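PDB 4WD2: aromatic-amino-acid transaminase TyrB from Burkholderia cenocepacia K56-2Valvano, which probably catalyses the pyridoxal-phosphate-dependent transfer of amino groups between aromatic amino acids and 2-oxo acids. Local coordinates for residues A[155-160]-A[193-198]. Numbering follows the deposited sequence.
Sequences YPYYDE and TGVDLD
Tyr-157 sets the far end of its ring against the backbone of 193-198 and donates its phenol hydroxyl hydrogen to the carbonyl O of Val-195, OH to O 2.6 Å. With CG anti to the backbone N (chi1 -168°), the side chain extends out to this carbonyl. The C=O...O angle is 143° and the hydroxyl lies 27° out of the carbonyl plane, so it comes in off the line of the C=O bond. Val-195 O and Thr-193 OG1 both lie at the ring edge, near its plane, while Leu-197 CD1 packs obliquely against CE1 at 3.7 Å. A water gives one hydrogen to Asp-196 OD1 (2.9 Å) and another, over a longer path, to Tyr-157 OH. Asp-196 is held mainly from elsewhere, by the backbone N atoms of Cys-189 and His-190 and a salt bridge to Arg-353.

Tyr-158 contributes an apolar contact: Val-195 CG2 meets CD1 at the ring edge, in plane, at 3.8 Å, the two side chains crossing at about a right angle. Thr-193 CB approaches the same CD1 obliquely at 3.9 Å. Thr-193 OG1, placed between its own N and carbonyl carbon, accepts from Val-195 N in a nearly straight bond, closing an ST turn. His-190 stacks on Tyr-157, and Leu-165 also touches Tyr-157, Val-195 and Leu-197.

Thus the broken part of strand 152-159, around Tyr-157, is joined to the loop between strand 182-186 and helix 199-211, a buried strand-to-loop packing in the large mixed-sheet domain of a class I/II (fold type I) PLP aminotransferase.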
ATOM      1  N   TYR A 155      17.759   4.136 -22.302  1.00 12.72           N
ATOM      2  CA  TYR A 155      18.969   3.640 -22.946  1.00 12.72           C
ATOM      3  C   TYR A 155      18.556   2.638 -24.025  1.00 12.39           C
ATOM      4  O   TYR A 155      17.481   2.038 -23.926  1.00 11.90           O
ATOM      5  CB  TYR A 155      19.937   3.009 -21.927  1.00 12.14           C
ATOM      6  CG  TYR A 155      19.341   1.946 -21.025  1.00 11.51           C
ATOM      7  CD1 TYR A 155      19.146   0.648 -21.481  1.00 11.73           C
ATOM      8  CD2 TYR A 155      19.011   2.233 -19.703  1.00 11.05           C
ATOM      9  CE1 TYR A 155      18.610  -0.335 -20.650  1.00 11.78           C
ATOM     10  CE2 TYR A 155      18.466   1.254 -18.865  1.00 10.77           C
ATOM     11  CZ  TYR A 155      18.272  -0.023 -19.350  1.00 10.27           C
ATOM     12  OH  TYR A 155      17.735  -0.992 -18.544  1.00  9.47           O
ATOM     13  N   PRO A 156      19.385   2.479 -25.075  1.00 12.71           N
ATOM     14  CA  PRO A 156      19.053   1.511 -26.129  1.00 12.39           C
ATOM     15  C   PRO A 156      18.918   0.109 -25.556  1.00 11.91           C
ATOM     16  O   PRO A 156      19.671  -0.249 -24.647  1.00 11.88           O
ATOM     17  CB  PRO A 156      20.245   1.600 -27.089  1.00 12.07           C
ATOM     18  CG  PRO A 156      20.831   2.945 -26.845  1.00 12.81           C
ATOM     19  CD  PRO A 156      20.606   3.241 -25.388  1.00 12.65           C
ATOM     20  N   TYR A 157      17.978  -0.676 -26.067  1.00 10.96           N
ATOM     21  CA  TYR A 157      17.806  -2.022 -25.544  1.00 11.19           C
ATOM     22  C   TYR A 157      17.286  -2.957 -26.623  1.00 11.37           C
ATOM     23  O   TYR A 157      18.039  -3.755 -27.168  1.00 13.10           O
ATOM     24  CB  TYR A 157      16.867  -2.013 -24.328  1.00  9.60           C
ATOM     25  CG  TYR A 157      16.866  -3.314 -23.542  1.00  9.66           C
ATOM     26  CD1 TYR A 157      17.848  -3.579 -22.601  1.00 10.69           C
ATOM     27  CD2 TYR A 157      15.882  -4.273 -23.746  1.00  9.87           C
ATOM     28  CE1 TYR A 157      17.854  -4.765 -21.877  1.00 10.56           C
ATOM     29  CE2 TYR A 157      15.883  -5.462 -23.039  1.00  9.66           C
ATOM     30  CZ  TYR A 157      16.868  -5.703 -22.102  1.00 10.95           C
ATOM     31  OH  TYR A 157      16.868  -6.890 -21.396  1.00 11.93           O
ATOM     32  N   TYR A 158      16.003  -2.850 -26.947  1.00 11.32           N
ATOM     33  CA  TYR A 158      15.419  -3.755 -27.930  1.00 12.00           C
ATOM     34  C   TYR A 158      15.915  -3.420 -29.324  1.00 13.31           C
ATOM     35  O   TYR A 158      16.059  -2.243 -29.680  1.00 14.25           O
ATOM     36  CB  TYR A 158      13.894  -3.707 -27.885  1.00 12.70           C
ATOM     37  CG  TYR A 158      13.228  -4.612 -28.893  1.00 13.49           C
ATOM     38  CD1 TYR A 158      13.216  -5.990 -28.717  1.00 13.98           C
ATOM     39  CD2 TYR A 158      12.605  -4.087 -30.021  1.00 14.73           C
ATOM     40  CE1 TYR A 158      12.608  -6.823 -29.640  1.00 14.70           C
ATOM     41  CE2 TYR A 158      11.990  -4.913 -30.949  1.00 15.07           C
ATOM     42  CZ  TYR A 158      11.996  -6.277 -30.753  1.00 15.43           C
ATOM     43  OH  TYR A 158      11.383  -7.097 -31.670  1.00 18.18           O
ATOM     44  N   ASP A 159      16.196  -4.461 -30.102  1.00 12.55           N
ATOM     45  CA  ASP A 159      16.653  -4.283 -31.466  1.00 15.17           C
ATOM     46  C   ASP A 159      15.546  -4.694 -32.412  1.00 16.26           C
ATOM     47  O   ASP A 159      15.323  -5.882 -32.629  1.00 16.03           O
ATOM     48  CB  ASP A 159      17.919  -5.097 -31.736  1.00 16.28           C
ATOM     49  CG  ASP A 159      18.571  -4.742 -33.060  1.00 20.91           C
ATOM     50  OD1 ASP A 159      17.887  -4.198 -33.951  1.00 22.25           O
ATOM     51  OD2 ASP A 159      19.781  -5.006 -33.212  1.00 23.57           O
ATOM     52  N   GLU A 160      14.866  -3.696 -32.967  1.00 17.93           N
ATOM     53  CA  GLU A 160      13.749  -3.910 -33.884  1.00 22.07           C
ATOM     54  C   GLU A 160      14.081  -4.871 -35.024  1.00 24.86           C
ATOM     55  O   GLU A 160      13.242  -5.676 -35.437  1.00 26.66           O
ATOM     56  CB  GLU A 160      13.291  -2.569 -34.471  1.00 22.87           C
ATOM     57  N   THR A 193       9.425  -7.138 -23.849  1.00  9.51           N
ATOM     58  CA  THR A 193      10.042  -7.695 -25.057  1.00 10.56           C
ATOM     59  C   THR A 193      10.514  -9.140 -24.937  1.00 10.65           C
ATOM     60  O   THR A 193      10.654  -9.836 -25.942  1.00 10.41           O
ATOM     61  CB  THR A 193      11.247  -6.848 -25.504  1.00 11.67           C
ATOM     62  OG1 THR A 193      12.330  -7.031 -24.580  1.00 10.48           O
ATOM     63  CG2 THR A 193      10.870  -5.370 -25.575  1.00 12.31           C
ATOM     64  N   GLY A 194      10.774  -9.593 -23.719  1.00 10.46           N
ATOM     65  CA  GLY A 194      11.309 -10.928 -23.521  1.00  9.02           C
ATOM     66  C   GLY A 194      12.781 -11.036 -23.889  1.00 10.54           C
ATOM     67  O   GLY A 194      13.370 -12.116 -23.813  1.00  9.88           O
ATOM     68  N   VAL A 195      13.395  -9.922 -24.280  1.00 10.01           N
ATOM     69  CA  VAL A 195      14.822  -9.951 -24.599  1.00  8.95           C
ATOM     70  C   VAL A 195      15.649  -9.778 -23.318  1.00  8.74           C
ATOM     71  O   VAL A 195      15.519  -8.775 -22.617  1.00  6.94           O
ATOM     72  CB  VAL A 195      15.196  -8.862 -25.631  1.00  8.85           C
ATOM     73  CG1 VAL A 195      16.707  -8.793 -25.820  1.00  7.15           C
ATOM     74  CG2 VAL A 195      14.510  -9.126 -26.970  1.00  8.65           C
ATOM     75  N   ASP A 196      16.497 -10.762 -23.023  1.00 10.32           N
ATOM     76  CA  ASP A 196      17.329 -10.740 -21.813  1.00 10.40           C
ATOM     77  C   ASP A 196      18.824 -10.691 -22.119  1.00 11.14           C
ATOM     78  O   ASP A 196      19.273 -11.181 -23.152  1.00 11.21           O
ATOM     79  CB  ASP A 196      17.057 -11.972 -20.940  1.00  9.65           C
ATOM     80  CG  ASP A 196      15.678 -11.960 -20.306  1.00 11.06           C
ATOM     81  OD1 ASP A 196      14.990 -10.921 -20.389  1.00 10.84           O
ATOM     82  OD2 ASP A 196      15.291 -12.989 -19.704  1.00 11.82           O
ATOM     83  N   LEU A 197      19.595 -10.122 -21.199  1.00 11.04           N
ATOM     84  CA  LEU A 197      21.048 -10.229 -21.258  1.00  9.19           C
ATOM     85  C   LEU A 197      21.462 -11.649 -20.901  1.00  9.58           C
ATOM     86  O   LEU A 197      20.781 -12.308 -20.111  1.00 10.26           O
ATOM     87  CB  LEU A 197      21.716  -9.243 -20.296  1.00  8.64           C
ATOM     88  CG  LEU A 197      21.940  -7.779 -20.687  1.00  8.29           C
ATOM     89  CD1 LEU A 197      20.622  -7.068 -20.994  1.00  7.72           C
ATOM     90  CD2 LEU A 197      22.680  -7.069 -19.563  1.00  6.95           C
ATOM     91  N   ASP A 198      22.573 -12.126 -21.463  1.00  7.92           N
ATOM     92  CA  ASP A 198      23.159 -13.371 -20.967  1.00  8.66           C
ATOM     93  C   ASP A 198      24.152 -13.036 -19.850  1.00  8.51           C
ATOM     94  O   ASP A 198      24.440 -11.870 -19.599  1.00  6.43           O
ATOM     95  CB  ASP A 198      23.825 -14.188 -22.092  1.00 10.68           C
ATOM     96  CG  ASP A 198      24.964 -13.451 -22.787  1.00 12.21           C
ATOM     97  OD1 ASP A 198      25.875 -12.936 -22.106  1.00 12.61           O
ATOM     98  OD2 ASP A 198      24.958 -13.407 -24.036  1.00 12.65           O
TER
HETATM   99  O   HOH W   1      15.575  -8.556 -18.862  1.00 22.20           O